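Long-range contacts in dipeptide Epimerase (Enterococcus faecalis V583, PDB 3JVA), which belongs to the mandelate racemase/muconate lactonizing enzyme family of the enolase superfamily, with a magnesium-binding barrel domain beside an N-terminal alpha+beta domain: residues Val6-Ser11 with Ala32-Glu37; Glu27-Ala32 with Glu295-Gly300. All blocks are in the same frame, centred on the assembly; numbering follows the deposited sequence.

Interaction 1 of 2, residues Val6-Ser11 with Ala32-Glu37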
ATOM      1  N   VAL B   6     -18.028  44.632 -19.934  1.00 24.26           N
ATOM      2  CA  VAL B   6     -16.691  44.272 -19.490  1.00 24.23           C
ATOM      3  C   VAL B   6     -15.709  44.913 -20.465  1.00 24.94           C
ATOM      4  O   VAL B   6     -15.724  44.612 -21.654  1.00 25.95           O
ATOM      5  CB  VAL B   6     -16.494  42.737 -19.506  1.00 24.38           C
ATOM      6  CG1 VAL B   6     -15.055  42.391 -19.136  1.00 23.72           C
ATOM      7  CG2 VAL B   6     -17.472  42.076 -18.533  1.00 24.32           C
ATOM      8  N   HIS B   7     -14.864  45.801 -19.958  1.00 23.82           N
ATOM      9  CA  HIS B   7     -13.882  46.496 -20.784  1.00 25.48           C
ATOM     10  C   HIS B   7     -12.483  45.983 -20.470  1.00 25.79           C
ATOM     11  O   HIS B   7     -12.157  45.760 -19.306  1.00 26.46           O
ATOM     12  CB  HIS B   7     -13.936  48.001 -20.498  1.00 26.78           C
ATOM     13  CG  HIS B   7     -15.321  48.572 -20.527  1.00 29.78           C
ATOM     14  ND1 HIS B   7     -15.971  49.009 -19.393  1.00 32.07           N
ATOM     15  CD2 HIS B   7     -16.186  48.758 -21.552  1.00 31.02           C
ATOM     16  CE1 HIS B   7     -17.178  49.442 -19.718  1.00 29.61           C
ATOM     17  NE2 HIS B   7     -17.333  49.300 -21.022  1.00 30.49           N
ATOM     18  N   VAL B   8     -11.662  45.781 -21.498  1.00 23.89           N
ATOM     19  CA  VAL B   8     -10.296  45.318 -21.270  1.00 26.16           C
ATOM     20  C   VAL B   8      -9.292  46.152 -22.053  1.00 25.05           C
ATOM     21  O   VAL B   8      -9.569  46.588 -23.171  1.00 25.50           O
ATOM     22  CB  VAL B   8     -10.107  43.822 -21.647  1.00 27.23           C
ATOM     23  CG1 VAL B   8     -10.233  43.629 -23.146  1.00 30.52           C
ATOM     24  CG2 VAL B   8      -8.738  43.336 -21.156  1.00 26.75           C
ATOM     25  N   ARG B   9      -8.131  46.383 -21.448  1.00 23.88           N
ATOM     26  CA  ARG B   9      -7.081  47.155 -22.089  1.00 23.39           C
ATOM     27  C   ARG B   9      -5.736  46.506 -21.799  1.00 23.37           C
ATOM     28  O   ARG B   9      -5.610  45.690 -20.890  1.00 22.40           O
ATOM     29  CB  ARG B   9      -7.074  48.598 -21.561  1.00 24.89           C
ATOM     30  CG  ARG B   9      -6.534  48.783 -20.131  1.00 26.24           C
ATOM     31  CD  ARG B   9      -6.542  50.268 -19.759  1.00 27.99           C
ATOM     32  NE  ARG B   9      -5.971  50.611 -18.451  1.00 28.62           N
ATOM     33  CZ  ARG B   9      -4.669  50.752 -18.201  1.00 29.72           C
ATOM     34  NH1 ARG B   9      -3.773  50.566 -19.161  1.00 29.91           N
ATOM     35  NH2 ARG B   9      -4.263  51.143 -16.996  1.00 30.63           N
ATOM     36  N   ALA B  10      -4.737  46.847 -22.600  1.00 24.60           N
ATOM     37  CA  ALA B  10      -3.407  46.325 -22.371  1.00 23.94           C
ATOM     38  C   ALA B  10      -2.780  47.357 -21.448  1.00 24.25           C
ATOM     39  O   ALA B  10      -3.203  48.516 -21.430  1.00 24.95           O
ATOM     40  CB  ALA B  10      -2.631  46.235 -23.684  1.00 25.31           C
ATOM     41  N   SER B  11      -1.798  46.934 -20.662  1.00 20.52           N
ATOM     42  CA  SER B  11      -1.114  47.838 -19.749  1.00 22.72           C
ATOM     43  C   SER B  11       0.356  47.517 -19.894  1.00 22.70           C
ATOM     44  O   SER B  11       0.735  46.352 -19.842  1.00 21.31           O
ATOM     45  CB  SER B  11      -1.557  47.587 -18.304  1.00 20.75           C
ATOM     46  OG  SER B  11      -0.832  48.386 -17.376  1.00 23.61           O
ATOM     47  N   ALA B  32      -2.972  42.617 -18.796  1.00 19.96           N
ATOM     48  CA  ALA B  32      -4.315  42.966 -19.220  1.00 18.38           C
ATOM     49  C   ALA B  32      -5.025  43.546 -18.008  1.00 18.35           C
ATOM     50  O   ALA B  32      -4.937  42.991 -16.913  1.00 18.33           O
ATOM     51  CB  ALA B  32      -5.045  41.715 -19.718  1.00 18.68           C
ATOM     52  N   ILE B  33      -5.691  44.681 -18.188  1.00 18.17           N
ATOM     53  CA  ILE B  33      -6.439  45.288 -17.099  1.00 18.30           C
ATOM     54  C   ILE B  33      -7.900  45.330 -17.513  1.00 20.19           C
ATOM     55  O   ILE B  33      -8.233  45.801 -18.601  1.00 19.31           O
ATOM     56  CB  ILE B  33      -5.934  46.719 -16.765  1.00 19.71           C
ATOM     57  CG1 ILE B  33      -4.556  46.629 -16.102  1.00 20.66           C
ATOM     58  CG2 ILE B  33      -6.919  47.419 -15.834  1.00 21.15           C
ATOM     59  CD1 ILE B  33      -3.969  47.964 -15.670  1.00 21.90           C
ATOM     60  N   VAL B  34      -8.764  44.815 -16.645  1.00 20.05           N
ATOM     61  CA  VAL B  34     -10.190  44.764 -16.924  1.00 22.78           C
ATOM     62  C   VAL B  34     -10.978  45.675 -16.003  1.00 23.42           C
ATOM     63  O   VAL B  34     -10.610  45.895 -14.846  1.00 21.89           O
ATOM     64  CB  VAL B  34     -10.741  43.325 -16.761  1.00 26.94           C
ATOM     65  CG1 VAL B  34     -12.236  43.291 -17.084  1.00 29.50           C
ATOM     66  CG2 VAL B  34      -9.994  42.376 -17.678  1.00 26.70           C
ATOM     67  N   GLU B  35     -12.059  46.220 -16.541  1.00 23.13           N
ATOM     68  CA  GLU B  35     -12.943  47.072 -15.776  1.00 25.45           C
ATOM     69  C   GLU B  35     -14.336  46.528 -16.034  1.00 23.87           C
ATOM     70  O   GLU B  35     -14.813  46.543 -17.171  1.00 24.40           O
ATOM     71  CB  GLU B  35     -12.841  48.525 -16.251  1.00 29.40           C
ATOM     72  CG  GLU B  35     -11.477  49.150 -16.010  1.00 37.99           C
ATOM     73  CD  GLU B  35     -11.397  50.584 -16.503  1.00 41.76           C
ATOM     74  OE1 GLU B  35     -12.279  51.385 -16.124  1.00 43.93           O
ATOM     75  OE2 GLU B  35     -10.454  50.907 -17.260  1.00 43.81           O
ATOM     76  N   ILE B  36     -14.967  46.001 -14.989  1.00 22.50           N
ATOM     77  CA  ILE B  36     -16.313  45.473 -15.122  1.00 22.26           C
ATOM     78  C   ILE B  36     -17.265  46.547 -14.627  1.00 23.23           C
ATOM     79  O   ILE B  36     -17.162  46.999 -13.487  1.00 23.02           O
ATOM     80  CB  ILE B  36     -16.508  44.185 -14.295  1.00 20.86           C
ATOM     81  CG1 ILE B  36     -15.561  43.098 -14.813  1.00 21.28           C
ATOM     82  CG2 ILE B  36     -17.952  43.716 -14.393  1.00 21.11           C
ATOM     83  CD1 ILE B  36     -15.780  41.730 -14.185  1.00 21.64           C
ATOM     84  N   GLU B  37     -18.174  46.965 -15.501  1.00 24.74           N
ATOM     85  CA  GLU B  37     -19.144  47.995 -15.165  1.00 26.66           C
ATOM     86  C   GLU B  37     -20.505  47.365 -14.919  1.00 25.79           C
ATOM     87  O   GLU B  37     -20.955  46.536 -15.704  1.00 25.96           O
ATOM     88  CB  GLU B  37     -19.240  49.014 -16.307  1.00 29.40           C
ATOM     89  CG  GLU B  37     -20.466  49.918 -16.233  1.00 30.47           C
ATOM     90  CD  GLU B  37     -20.551  50.896 -17.394  1.00 34.35           C
ATOM     91  OE1 GLU B  37     -20.217  50.508 -18.532  1.00 36.38           O
ATOM     92  OE2 GLU B  37     -20.966  52.051 -17.172  1.00 36.97           O
TER

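Interaction 2 of 2, residues Glu27-Ala32 with Glu295-Gly300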
ATOM      1  N   GLU B  27      11.785  43.726 -19.708  1.00 37.01           N
ATOM      2  CA  GLU B  27      12.047  45.078 -19.225  1.00 35.92           C
ATOM      3  C   GLU B  27      10.782  45.886 -18.990  1.00 32.49           C
ATOM      4  O   GLU B  27      10.843  47.043 -18.578  1.00 29.13           O
ATOM      5  CB  GLU B  27      12.975  45.821 -20.190  1.00 39.70           C
ATOM      6  CG  GLU B  27      12.622  45.687 -21.656  1.00 45.42           C
ATOM      7  CD  GLU B  27      13.652  46.350 -22.559  1.00 48.82           C
ATOM      8  OE1 GLU B  27      13.523  46.238 -23.798  1.00 51.32           O
ATOM      9  OE2 GLU B  27      14.591  46.982 -22.030  1.00 50.34           O
ATOM     10  N   SER B  28       9.634  45.265 -19.234  1.00 30.80           N
ATOM     11  CA  SER B  28       8.355  45.933 -19.045  1.00 28.95           C
ATOM     12  C   SER B  28       7.323  44.931 -18.542  1.00 27.87           C
ATOM     13  O   SER B  28       7.362  43.757 -18.908  1.00 27.90           O
ATOM     14  CB  SER B  28       7.883  46.542 -20.371  1.00 31.05           C
ATOM     15  OG  SER B  28       6.663  47.250 -20.217  1.00 32.46           O
ATOM     16  N   ALA B  29       6.419  45.392 -17.684  1.00 25.49           N
ATOM     17  CA  ALA B  29       5.361  44.538 -17.163  1.00 25.28           C
ATOM     18  C   ALA B  29       4.153  44.803 -18.047  1.00 24.68           C
ATOM     19  O   ALA B  29       3.486  45.827 -17.908  1.00 25.03           O
ATOM     20  CB  ALA B  29       5.049  44.899 -15.726  1.00 24.28           C
ATOM     21  N   ASP B  30       3.889  43.888 -18.971  1.00 23.86           N
ATOM     22  CA  ASP B  30       2.771  44.048 -19.889  1.00 24.69           C
ATOM     23  C   ASP B  30       1.643  43.098 -19.508  1.00 24.19           C
ATOM     24  O   ASP B  30       1.764  41.880 -19.653  1.00 25.22           O
ATOM     25  CB  ASP B  30       3.246  43.800 -21.324  1.00 25.98           C
ATOM     26  CG  ASP B  30       4.410  44.709 -21.717  1.00 29.14           C
ATOM     27  OD1 ASP B  30       4.594  45.758 -21.060  1.00 29.49           O
ATOM     28  OD2 ASP B  30       5.136  44.386 -22.680  1.00 28.94           O
ATOM     29  N   SER B  31       0.544  43.665 -19.017  1.00 21.33           N
ATOM     30  CA  SER B  31      -0.593  42.867 -18.581  1.00 20.79           C
ATOM     31  C   SER B  31      -1.923  43.354 -19.133  1.00 21.12           C
ATOM     32  O   SER B  31      -2.000  44.365 -19.832  1.00 21.33           O
ATOM     33  CB  SER B  31      -0.674  42.880 -17.056  1.00 19.38           C
ATOM     34  OG  SER B  31      -0.793  44.216 -16.583  1.00 20.24           O
ATOM     35  N   ALA B  32      -2.972  42.617 -18.796  1.00 19.96           N
ATOM     36  CA  ALA B  32      -4.315  42.966 -19.220  1.00 18.38           C
ATOM     37  C   ALA B  32      -5.025  43.546 -18.008  1.00 18.35           C
ATOM     38  O   ALA B  32      -4.937  42.991 -16.913  1.00 18.33           O
ATOM     39  CB  ALA B  32      -5.045  41.715 -19.718  1.00 18.68           C
ATOM     40  N   GLU B 295       5.134  39.955 -14.429  1.00 22.60           N
ATOM     41  CA  GLU B 295       4.360  40.883 -15.238  1.00 24.74           C
ATOM     42  C   GLU B 295       2.992  41.324 -14.719  1.00 24.08           C
ATOM     43  O   GLU B 295       2.083  41.576 -15.511  1.00 27.30           O
ATOM     44  CB  GLU B 295       4.232  40.347 -16.671  1.00 25.52           C
ATOM     45  CG  GLU B 295       5.590  40.144 -17.338  1.00 31.60           C
ATOM     46  CD  GLU B 295       5.566  40.348 -18.842  1.00 36.57           C
ATOM     47  OE1 GLU B 295       5.350  41.502 -19.287  1.00 36.09           O
ATOM     48  OE2 GLU B 295       5.766  39.358 -19.577  1.00 35.67           O
ATOM     49  N   GLU B 296       2.823  41.396 -13.401  1.00 21.55           N
ATOM     50  CA  GLU B 296       1.564  41.909 -12.881  1.00 21.30           C
ATOM     51  C   GLU B 296       1.886  43.202 -12.147  1.00 20.17           C
ATOM     52  O   GLU B 296       3.056  43.502 -11.881  1.00 20.03           O
ATOM     53  CB  GLU B 296       0.829  40.909 -11.978  1.00 22.62           C
ATOM     54  CG  GLU B 296       1.504  40.479 -10.706  1.00 22.28           C
ATOM     55  CD  GLU B 296       0.630  39.484  -9.960  1.00 24.57           C
ATOM     56  OE1 GLU B 296      -0.459  39.884  -9.493  1.00 23.80           O
ATOM     57  OE2 GLU B 296       1.019  38.304  -9.864  1.00 24.53           O
ATOM     58  N   THR B 297       0.860  43.970 -11.818  1.00 19.38           N
ATOM     59  CA  THR B 297       1.093  45.253 -11.192  1.00 17.06           C
ATOM     60  C   THR B 297       0.170  45.564 -10.021  1.00 19.19           C
ATOM     61  O   THR B 297      -0.233  44.671  -9.281  1.00 19.57           O
ATOM     62  CB  THR B 297       1.003  46.365 -12.266  1.00 18.61           C
ATOM     63  OG1 THR B 297      -0.294  46.341 -12.882  1.00 21.37           O
ATOM     64  CG2 THR B 297       2.047  46.119 -13.358  1.00 18.40           C
ATOM     65  N   THR B 298      -0.159  46.840  -9.864  1.00 18.69           N
ATOM     66  CA  THR B 298      -0.984  47.296  -8.755  1.00 19.72           C
ATOM     67  C   THR B 298      -2.252  46.503  -8.448  1.00 21.08           C
ATOM     68  O   THR B 298      -2.482  46.115  -7.302  1.00 21.73           O
ATOM     69  CB  THR B 298      -1.357  48.774  -8.946  1.00 21.02           C
ATOM     70  OG1 THR B 298      -0.162  49.530  -9.187  1.00 21.35           O
ATOM     71  CG2 THR B 298      -2.054  49.310  -7.708  1.00 21.84           C
ATOM     72  N   ILE B 299      -3.082  46.263  -9.456  1.00 20.18           N
ATOM     73  CA  ILE B 299      -4.324  45.532  -9.216  1.00 20.39           C
ATOM     74  C   ILE B 299      -4.082  44.105  -8.711  1.00 19.38           C
ATOM     75  O   ILE B 299      -4.656  43.688  -7.703  1.00 17.84           O
ATOM     76  CB  ILE B 299      -5.179  45.484 -10.485  1.00 20.60           C
ATOM     77  CG1 ILE B 299      -5.535  46.912 -10.915  1.00 22.86           C
ATOM     78  CG2 ILE B 299      -6.445  44.670 -10.224  1.00 20.14           C
ATOM     79  CD1 ILE B 299      -6.179  47.007 -12.287  1.00 22.75           C
ATOM     80  N   GLY B 300      -3.235  43.361  -9.410  1.00 19.98           N
ATOM     81  CA  GLY B 300      -2.949  42.001  -8.990  1.00 20.70           C
ATOM     82  C   GLY B 300      -2.367  41.942  -7.588  1.00 20.26           C
ATOM     83  O   GLY B 300      -2.749  41.095  -6.776  1.00 18.56           O
TER

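Interaction 1 of 2, residues Val6-Ser11 with Ala32-Glu37
H7 and R9 of strand 3-21 face E35 and I33 of strand 29-38 as hydrogen-bonded antiparallel pairs, alternating with the non-hydrogen-bonded pairs V6-I36, V8-V34 and A10-A32, with the segment axes at 161°. Each hydrogen-bonded pair is closed by two N-H...O bonds; that from H7 N to E35 O is 2.9 Å.

On the face bearing V6, V8, V34 and I36, V34 uses both branches. Its CG1 meets V6 CG1 at 3.6 Å, on the diagonal, and its CG2 meets V8 CG2 at 3.8 Å, directly across. Helices 59-73 and 96-114 cover this face.

On the other face, R9 CG stands between backbone N and carbonyl carbon (chi1 73°), and the extended chain runs side by side with I33. I33 CD1 lies over one guanidinium face, offset toward the rim, 3.5 Å from R9 NH2, and 3.6 Å from S11 CB. E37 OE1 approaches the H7 ring at its edge, in plane, 3.4 Å from CE1, with the carboxylate turned 54° from the ring.

R9 NE and E35 OE2, 4.6 Å apart, form no salt bridge: backbone bonds and apolar packing carry the pairing, while the charged groups fringe one face.

Interaction 2 of 2, residues Glu27-Ala32 with Glu295-Gly300
E295 reaches D30 through one carboxylate oxygen: OE1 accepts the D30 N-H at 2.8 Å, nearly straight at 173°, on its anti side and somewhat out of the carboxylate plane. The side chain is bent at chi2 (-149°), and chi3 (67°) sets OE1 facing D30 N. The same OE1 lies 3.0 Å from S28 O, two acceptors whose likely repulsion the D30 N-H would offset.

Beside this bond, A29 CB packs 4.0 Å from T297 CG2, and S31 CB rests 3.4 Å from E295 O, a buried carbonyl oxygen that has no polar partner in the model.

One shell out, S28 OG donates to D30 OD1 at 2.7 Å, meeting that oxygen on its syn side and tying the D30 carboxylate back to S28, where the chain turns a corner.

The hydroxyls of S31 and T297, 4.3 Å apart from OG to OG1, do not bond each other; both bond E47 OE2, while E47 OE1 takes the N-H of G300. T297 is at the N-cap position of helix 298-310, though its hydroxyl goes to E47 and not to the helix end; the first turn of the helix would tend to stabilise negative charge on E47.

The helix and the loop before it follow barrel strand 287-290, so the contact seats the N-terminal domain against the barrel, the two-domain arrangement typical of the enolase superfamily.

How the interactions relate
Interactions 1 and 2 share A32 and use consecutive parts of strand 29-38. Interaction 1 lies within the N-terminal domain, joining neighbouring strands of one sheet; interaction 2 joins the start of that strand to the barrel domain, nearer the centre of the chain. The ladder of the first continues into the second, as S11 N lies 2.7 Å from S31 O, a probable hydrogen bond, and I33 CG2 packs 3.6 Å from I299 CD1. Their chemistry differs with place: the 6-11/32-37 pairing is regular, with one face largely covered by helices and the other carrying the charged side chains, whereas 27-32/295-300 is smaller, with a single hydrogen bond, light apolar packing and the common partner E47.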